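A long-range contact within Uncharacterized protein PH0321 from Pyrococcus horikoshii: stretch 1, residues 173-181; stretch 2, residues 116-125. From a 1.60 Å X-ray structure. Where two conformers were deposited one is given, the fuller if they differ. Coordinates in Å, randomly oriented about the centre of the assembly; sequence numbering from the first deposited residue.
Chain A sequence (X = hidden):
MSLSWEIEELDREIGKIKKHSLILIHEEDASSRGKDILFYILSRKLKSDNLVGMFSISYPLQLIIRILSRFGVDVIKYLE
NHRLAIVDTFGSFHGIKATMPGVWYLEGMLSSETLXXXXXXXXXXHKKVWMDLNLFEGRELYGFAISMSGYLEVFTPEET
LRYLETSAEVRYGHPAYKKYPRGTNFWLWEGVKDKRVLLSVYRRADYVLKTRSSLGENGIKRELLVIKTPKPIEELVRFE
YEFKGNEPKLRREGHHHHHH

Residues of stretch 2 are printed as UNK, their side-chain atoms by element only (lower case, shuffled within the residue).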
# COMPACT_ATOMS: atom_id res chain seq x y z
N GLY A 173 16.85 11.48 4.17
CA GLY A 173 17.54 12.01 5.35
C GLY A 173 16.79 12.09 6.67
O GLY A 173 17.40 12.30 7.73
N HIS A 174 15.47 11.92 6.63
CA HIS A 174 14.65 12.12 7.83
C HIS A 174 14.82 11.01 8.88
O HIS A 174 14.96 9.84 8.52
CB HIS A 174 13.17 12.23 7.43
CG HIS A 174 12.33 12.89 8.48
ND1 HIS A 174 11.85 12.21 9.58
CD2 HIS A 174 11.91 14.17 8.61
CE1 HIS A 174 11.15 13.04 10.33
NE2 HIS A 174 11.17 14.24 9.77
N PRO A 175 14.83 11.39 10.18
CA PRO A 175 14.94 10.40 11.27
C PRO A 175 13.93 9.27 11.21
O PRO A 175 14.25 8.16 11.62
CB PRO A 175 14.71 11.24 12.54
CG PRO A 175 15.04 12.61 12.16
CD PRO A 175 14.77 12.77 10.69
N ALA A 176 12.74 9.54 10.69
CA ALA A 176 11.71 8.50 10.58
C ALA A 176 12.20 7.28 9.80
O ALA A 176 11.73 6.16 10.02
CB ALA A 176 10.43 9.06 9.92
N TYR A 177 13.16 7.50 8.90
CA TYR A 177 13.66 6.43 8.04
C TYR A 177 15.10 6.04 8.33
O TYR A 177 15.55 4.97 7.91
CB TYR A 177 13.52 6.83 6.57
CG TYR A 177 12.11 7.18 6.29
CD1 TYR A 177 11.17 6.17 6.11
CD2 TYR A 177 11.68 8.51 6.31
CE1 TYR A 177 9.87 6.45 5.89
CE2 TYR A 177 10.33 8.81 6.10
CZ TYR A 177 9.44 7.75 5.89
OH TYR A 177 8.11 7.96 5.68
N LYS A 178 15.80 6.89 9.06
CA LYS A 178 17.22 6.65 9.32
C LYS A 178 17.52 6.22 10.75
O LYS A 178 18.55 5.59 11.00
CB LYS A 178 18.06 7.87 8.91
CG LYS A 178 17.92 8.25 7.44
CD LYS A 178 18.75 7.34 6.52
CE LYS A 178 17.98 7.00 5.24
NZ LYS A 178 18.86 6.83 4.04
N LYS A 179 16.63 6.54 11.69
CA LYS A 179 16.85 6.25 13.11
C LYS A 179 15.94 5.14 13.66
O LYS A 179 16.01 4.81 14.83
CB LYS A 179 16.71 7.54 13.94
CG LYS A 179 17.86 8.58 13.75
CD LYS A 179 17.87 9.18 12.33
CE LYS A 179 18.55 10.54 12.22
NZ LYS A 179 18.39 11.10 10.82
N TYR A 180 15.09 4.57 12.79
CA TYR A 180 14.18 3.48 13.14
C TYR A 180 14.21 2.43 12.04
O TYR A 180 14.62 2.77 10.92
CB TYR A 180 12.75 3.99 13.25
CG TYR A 180 12.55 5.02 14.32
CD1 TYR A 180 12.30 4.61 15.63
CD2 TYR A 180 12.60 6.38 14.04
CE1 TYR A 180 12.12 5.54 16.65
CE2 TYR A 180 12.42 7.32 15.05
CZ TYR A 180 12.17 6.88 16.36
OH TYR A 180 11.98 7.78 17.38
N PRO A 181 13.74 1.20 12.32
CA PRO A 181 13.64 0.17 11.29
C PRO A 181 12.79 0.67 10.13
O PRO A 181 11.84 1.42 10.32
CB PRO A 181 12.93 -0.97 12.00
CG PRO A 181 13.35 -0.80 13.44
CD PRO A 181 13.29 0.67 13.63
N UNK A 116 5.05 15.88 2.23
CA UNK A 116 6.14 14.96 2.58
C UNK A 116 6.66 15.09 4.01
O UNK A 116 6.78 14.07 4.69
c UNK A 116 5.34 16.55 0.93
c UNK A 116 7.24 15.31 1.56
c UNK A 116 6.45 15.67 0.35
N UNK A 117 6.96 16.30 4.46
CA UNK A 117 7.46 16.48 5.83
C UNK A 117 6.38 16.18 6.87
O UNK A 117 6.67 15.66 7.97
c UNK A 117 7.16 19.01 5.97
c UNK A 117 10.37 17.45 7.16
c UNK A 117 8.15 17.88 6.04
c UNK A 117 8.94 17.91 7.35
N UNK A 118 5.13 16.48 6.54
CA UNK A 118 4.03 16.16 7.47
C UNK A 118 3.86 14.64 7.62
O UNK A 118 3.64 14.14 8.73
c UNK A 118 2.74 16.87 7.07
c UNK A 118 1.82 20.59 7.48
c UNK A 118 2.89 18.38 7.23
c UNK A 118 1.59 19.14 7.03
n UNK A 118 0.62 21.44 7.19
N UNK A 119 4.01 13.91 6.51
CA UNK A 119 4.01 12.44 6.62
C UNK A 119 5.18 11.94 7.46
O UNK A 119 5.02 11.02 8.27
c UNK A 119 2.70 11.67 3.19
c UNK A 119 0.46 10.79 4.57
c UNK A 119 4.10 11.77 5.26
c UNK A 119 0.41 11.00 3.20
c UNK A 119 1.52 11.42 2.51
c UNK A 119 1.67 11.05 5.25
o UNK A 119 -0.74 10.74 2.49
c UNK A 119 2.79 11.53 4.56
N UNK A 120 6.35 12.52 7.24
CA UNK A 120 7.56 12.03 7.91
C UNK A 120 7.40 12.18 9.42
O UNK A 120 7.80 11.30 10.17
c UNK A 120 8.78 12.80 7.42
N UNK A 121 6.81 13.28 9.84
CA UNK A 121 6.59 13.54 11.25
C UNK A 121 5.62 12.51 11.84
O UNK A 121 5.86 11.98 12.92
c UNK A 121 7.02 16.02 10.88
c UNK A 121 7.46 18.48 10.56
c UNK A 121 6.48 17.43 11.06
n UNK A 121 8.72 18.52 11.35
c UNK A 121 6.08 14.97 11.45
N UNK A 122 4.54 12.22 11.11
CA UNK A 122 3.54 11.22 11.57
C UNK A 122 4.19 9.86 11.67
O UNK A 122 4.00 9.14 12.66
c UNK A 122 2.34 11.15 10.60
N UNK A 123 4.95 9.50 10.64
CA UNK A 123 5.63 8.22 10.63
C UNK A 123 6.59 8.12 11.81
O UNK A 123 6.61 7.10 12.51
c UNK A 123 6.32 7.96 9.29
c UNK A 123 5.25 7.80 8.19
c UNK A 123 7.20 6.72 9.39
N UNK A 124 7.40 9.16 12.03
CA UNK A 124 8.34 9.16 13.16
C UNK A 124 7.58 8.93 14.46
O UNK A 124 8.01 8.15 15.33
c UNK A 124 11.11 11.69 14.25
o UNK A 124 10.79 12.67 13.55
c UNK A 124 10.21 10.46 14.29
c UNK A 124 9.13 10.46 13.21
o UNK A 124 12.15 11.68 14.96
N UNK A 125 6.44 9.61 14.61
CA UNK A 125 5.66 9.50 15.83
C UNK A 125 5.13 8.07 16.05
O UNK A 125 5.24 7.54 17.18
c UNK A 125 4.58 10.58 15.90
o UNK A 125 4.43 12.97 16.24
c UNK A 125 5.17 11.97 16.28
o UNK A 125 6.39 12.05 16.60

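Position 116 carries three carbons that close a ring onto its own backbone N, the signature of proline: P116. It lies out of reach of stretch 1, which sets no demand there, and its O accepts the helical bond from the N of position 120. Position 117 has four carbons, forked at the first, with one arm two carbons long; this is isoleucine, I117. Its CA-to-CB bond points sideways, but the longer arm brings CD1 to 3.9 Å from H174 CD2, near the plane of the imidazole, an apolar touch at the ring edge.

Position 118 shows four carbons in a row ending in nitrogen, a lysine. K118 extends well clear of stretch 1, and its long chain carries NZ to a hydrogen bond elsewhere in the structure. At 119, one carbon leads to a six-carbon ring bearing an oxygen: Y119, whose ring leads away from the contact; the residue is buried, and its hydroxyl is likewise satisfied elsewhere.

Position 120 has a single side-chain carbon, so it is alanine. A120 CB sits over one face of the H174 ring, 3.5 Å from its centroid and only 5° off the normal, a CH-pi contact. The short side chain suits a place where the imidazole lies directly above CB and A176 CB comes within 3.5 Å of A120 O.

Position 121 again has four carbons in a row and a terminal nitrogen: lysine. K121 points away at CA-to-CB and is exposed, a setting that suits a charged chain. The lone carbon of 122 gives A122, which needs little room in a buried site facing away from stretch 1.

At 123 one carbon carries two others: valine. V123 points toward stretch 1; CG1 lies 4.0 Å from A176 CB and 4.3 Å from Y177 CZ, both apolar contacts, while CG2 lies 3.8 Å from Y177 OH, which is hydrogen-bonded elsewhere in the structure.

Position 124 has three carbons, the third carrying two oxygens, hence glutamate. E124 is extended, with chi1 and chi2 both t, and so carries its carboxylate to the imidazole edge: OE1 lies 3.3 Å from H174 CE1, a carbon whose C–H is polarised by two ring nitrogens, while aliphatic CG packs 3.9 Å from Y180 CE2. Position 125 has two carbons, the second bearing two oxygens: D125, which makes no contact, so stretch 1 sets no demand there.

The contact works by close packing, without a hydrogen bond between the stretches. H174 caps its own short helix, ND1 accepting from A176 N at 3.0 Å, and this bond helps fix the imidazole whose face meets A120. The small side chain of A176 fits against the other helix, its CB 3.8 Å from E124 CB, where the A176 and E124 CA atoms are 4.3 Å apart.

Stretch 2 116-125: PIKYAKAVED
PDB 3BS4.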